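Lipase (Pelosinus fermentans, PDB 5AH0) probably hydrolyses ester bonds as a zinc-containing lipase of the alpha/beta-hydrolase clan, and also breaks down the polyester poly(butylene adipate-co-terephthalate). Local coordinates at residues Phe175-Val183 and Thr219-Trp228. Numbering follows the deposited sequence.
Sequences FGDFAKNLV and TNRVFNSAIW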
# COMPACT_ATOMS: atom_id res chain seq x y z
N PHE A 175 10.87 6.60 -11.01
CA PHE A 175 9.74 5.74 -10.65
C PHE A 175 9.74 4.45 -11.47
O PHE A 175 9.60 3.36 -10.93
CB PHE A 175 8.43 6.49 -10.83
CG PHE A 175 7.21 5.61 -10.79
CD1 PHE A 175 6.75 4.99 -11.94
CD2 PHE A 175 6.50 5.44 -9.61
CE1 PHE A 175 5.64 4.19 -11.92
CE2 PHE A 175 5.37 4.65 -9.58
CZ PHE A 175 4.94 4.02 -10.73
N GLY A 176 9.85 4.58 -12.79
CA GLY A 176 9.91 3.42 -13.66
C GLY A 176 11.20 2.63 -13.52
O GLY A 176 11.22 1.41 -13.71
N ASP A 177 12.29 3.31 -13.20
CA ASP A 177 13.55 2.61 -13.00
C ASP A 177 13.44 1.73 -11.76
O ASP A 177 13.91 0.59 -11.74
CB ASP A 177 14.71 3.57 -12.84
CG ASP A 177 16.03 2.86 -12.60
OD1 ASP A 177 16.65 2.41 -13.59
OD2 ASP A 177 16.43 2.70 -11.42
N PHE A 178 12.81 2.28 -10.72
CA PHE A 178 12.62 1.54 -9.49
C PHE A 178 11.74 0.31 -9.73
O PHE A 178 12.02 -0.77 -9.22
CB PHE A 178 11.99 2.39 -8.40
CG PHE A 178 11.79 1.65 -7.13
CD1 PHE A 178 12.85 1.44 -6.27
CD2 PHE A 178 10.56 1.08 -6.83
CE1 PHE A 178 12.68 0.71 -5.12
CE2 PHE A 178 10.39 0.35 -5.66
CZ PHE A 178 11.45 0.16 -4.81
N ALA A 179 10.66 0.48 -10.49
CA ALA A 179 9.77 -0.63 -10.73
C ALA A 179 10.49 -1.75 -11.45
O ALA A 179 10.53 -2.89 -10.96
CB ALA A 179 8.56 -0.18 -11.52
N LYS A 180 11.09 -1.43 -12.60
CA LYS A 180 11.83 -2.40 -13.38
C LYS A 180 12.86 -3.13 -12.52
O LYS A 180 12.93 -4.36 -12.54
CB LYS A 180 12.53 -1.72 -14.55
CG LYS A 180 11.59 -1.29 -15.66
CD LYS A 180 12.23 -0.19 -16.50
CE LYS A 180 11.58 -0.11 -17.86
NZ LYS A 180 12.02 1.07 -18.63
N ASN A 181 13.62 -2.38 -11.73
CA ASN A 181 14.67 -3.00 -10.93
C ASN A 181 14.13 -3.87 -9.80
O ASN A 181 14.75 -4.86 -9.44
CB ASN A 181 15.60 -1.94 -10.37
CG ASN A 181 16.62 -1.49 -11.38
OD1 ASN A 181 17.60 -2.20 -11.65
ND2 ASN A 181 16.42 -0.30 -11.94
N LEU A 182 12.97 -3.52 -9.25
CA LEU A 182 12.39 -4.37 -8.22
C LEU A 182 12.01 -5.74 -8.79
O LEU A 182 12.27 -6.76 -8.17
CB LEU A 182 11.17 -3.72 -7.58
CG LEU A 182 10.61 -4.64 -6.49
CD1 LEU A 182 10.64 -3.99 -5.14
CD2 LEU A 182 9.20 -5.11 -6.83
N VAL A 183 11.39 -5.77 -9.96
CA VAL A 183 11.06 -7.05 -10.58
C VAL A 183 12.32 -7.83 -10.88
O VAL A 183 12.43 -9.01 -10.56
CB VAL A 183 10.27 -6.88 -11.88
CG1 VAL A 183 9.95 -8.24 -12.50
CG2 VAL A 183 9.00 -6.11 -11.62
N THR A 219 7.45 -6.41 -18.85
CA THR A 219 7.77 -5.31 -17.94
C THR A 219 8.07 -4.01 -18.68
O THR A 219 7.52 -2.95 -18.35
CB THR A 219 8.98 -5.64 -17.03
OG1 THR A 219 8.80 -6.93 -16.42
CG2 THR A 219 9.14 -4.60 -15.95
N ASN A 220 8.95 -4.08 -19.67
CA ASN A 220 9.28 -2.92 -20.50
C ASN A 220 8.07 -2.35 -21.22
O ASN A 220 7.90 -1.14 -21.30
CB ASN A 220 10.39 -3.25 -21.50
CG ASN A 220 11.75 -3.31 -20.84
OD1 ASN A 220 11.99 -2.65 -19.82
ND2 ASN A 220 12.66 -4.08 -21.42
N ARG A 221 7.22 -3.22 -21.77
CA ARG A 221 6.05 -2.75 -22.50
C ARG A 221 5.11 -1.98 -21.56
O ARG A 221 4.53 -0.97 -21.95
CB ARG A 221 5.32 -3.92 -23.16
CG ARG A 221 4.04 -3.54 -23.92
CD ARG A 221 3.56 -4.68 -24.81
NE ARG A 221 3.17 -5.86 -24.03
CZ ARG A 221 1.97 -6.06 -23.50
NH1 ARG A 221 1.00 -5.16 -23.67
NH2 ARG A 221 1.73 -7.17 -22.81
N VAL A 222 5.01 -2.42 -20.31
CA VAL A 222 4.15 -1.73 -19.34
C VAL A 222 4.60 -0.30 -19.04
O VAL A 222 3.79 0.62 -19.08
CB VAL A 222 4.09 -2.51 -18.01
CG1 VAL A 222 3.55 -1.62 -16.88
CG2 VAL A 222 3.27 -3.79 -18.17
N PHE A 223 5.89 -0.13 -18.76
CA PHE A 223 6.41 1.17 -18.31
C PHE A 223 6.92 2.05 -19.45
O PHE A 223 7.39 3.17 -19.23
CB PHE A 223 7.49 0.95 -17.26
CG PHE A 223 6.96 0.33 -15.99
CD1 PHE A 223 6.36 1.12 -15.02
CD2 PHE A 223 7.03 -1.03 -15.79
CE1 PHE A 223 5.86 0.57 -13.86
CE2 PHE A 223 6.53 -1.60 -14.62
CZ PHE A 223 5.94 -0.80 -13.66
N ASN A 224 6.84 1.55 -20.68
CA ASN A 224 7.12 2.38 -21.85
C ASN A 224 5.81 2.79 -22.50
O ASN A 224 5.79 3.29 -23.61
CB ASN A 224 8.01 1.64 -22.85
CG ASN A 224 9.37 1.31 -22.28
OD1 ASN A 224 9.65 1.53 -21.09
ND2 ASN A 224 10.23 0.74 -23.12
N SER A 225 4.71 2.53 -21.79
CA SER A 225 3.39 2.90 -22.28
C SER A 225 3.12 4.40 -22.18
O SER A 225 3.67 5.08 -21.32
CB SER A 225 2.32 2.12 -21.53
OG SER A 225 1.04 2.60 -21.88
N ALA A 226 2.25 4.89 -23.05
CA ALA A 226 1.91 6.30 -23.06
C ALA A 226 1.04 6.66 -21.86
O ALA A 226 0.96 7.83 -21.48
CB ALA A 226 1.19 6.66 -24.35
N ILE A 227 0.41 5.65 -21.28
CA ILE A 227 -0.56 5.85 -20.21
C ILE A 227 -0.01 6.66 -19.04
O ILE A 227 -0.71 7.50 -18.48
CB ILE A 227 -1.07 4.50 -19.66
CG1 ILE A 227 -1.62 3.64 -20.80
CG2 ILE A 227 -2.15 4.72 -18.64
CD1 ILE A 227 -2.88 4.18 -21.41
N TRP A 228 1.26 6.42 -18.71
CA TRP A 228 1.87 7.04 -17.53
C TRP A 228 1.90 8.55 -17.59
O TRP A 228 1.79 9.22 -16.56
CB TRP A 228 3.28 6.50 -17.36
CG TRP A 228 3.27 5.03 -17.20
CD1 TRP A 228 3.55 4.10 -18.15
CD2 TRP A 228 2.91 4.31 -16.02
NE1 TRP A 228 3.41 2.84 -17.63
CE2 TRP A 228 3.02 2.94 -16.32
CE3 TRP A 228 2.53 4.69 -14.73
CZ2 TRP A 228 2.75 1.95 -15.39
CZ3 TRP A 228 2.26 3.70 -13.80
CH2 TRP A 228 2.37 2.34 -14.14
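T219 packs its methyl CG2 against K180 CG, 4.1 Å away. Its CG2 stands anti to the backbone N (OG1 at chi1 -49°), which leaves OG1 beside that N and bonded to L215 O, one turn back in its own helix. V183 borders the same hydroxyl through CG1. N220 meets the outer part of K180, whose chain is extended beyond CG, crosses the N220 side chain at about a right angle and brings CE 3.2 Å from N220 OD1. An alanine in place of K180 would probably leave the T219 methyl and the N220 side chain without their cover on this side. V222 CG1 covers one face of the F223 ring. F223 fills the middle. Its CZ lies 3.4 Å from A179 CB, and G176 CA lies near F223 CD1. F175 CE1 sits at the edge of the F223 ring, 4.1 Å from F223 CE1. F200 meets that ring edge-to-face. S225 OG caps the next turn by accepting from I227 N. W228 closes the row, with CZ3 3.9 Å from F175 CE1; their planes are inclined at 53°. A nearly straight bond from W228 NE1 to V222 O, 2.7 Å long and in the indole plane, ties the indole to the preceding helix end. This is antiparallel helix-helix packing, 175-183 against 219-223 at 161°, within helices 173-190 and 215-223 of the alpha/beta-hydrolase fold, with the W228 side chain about 11 Å from the bound zinc ion.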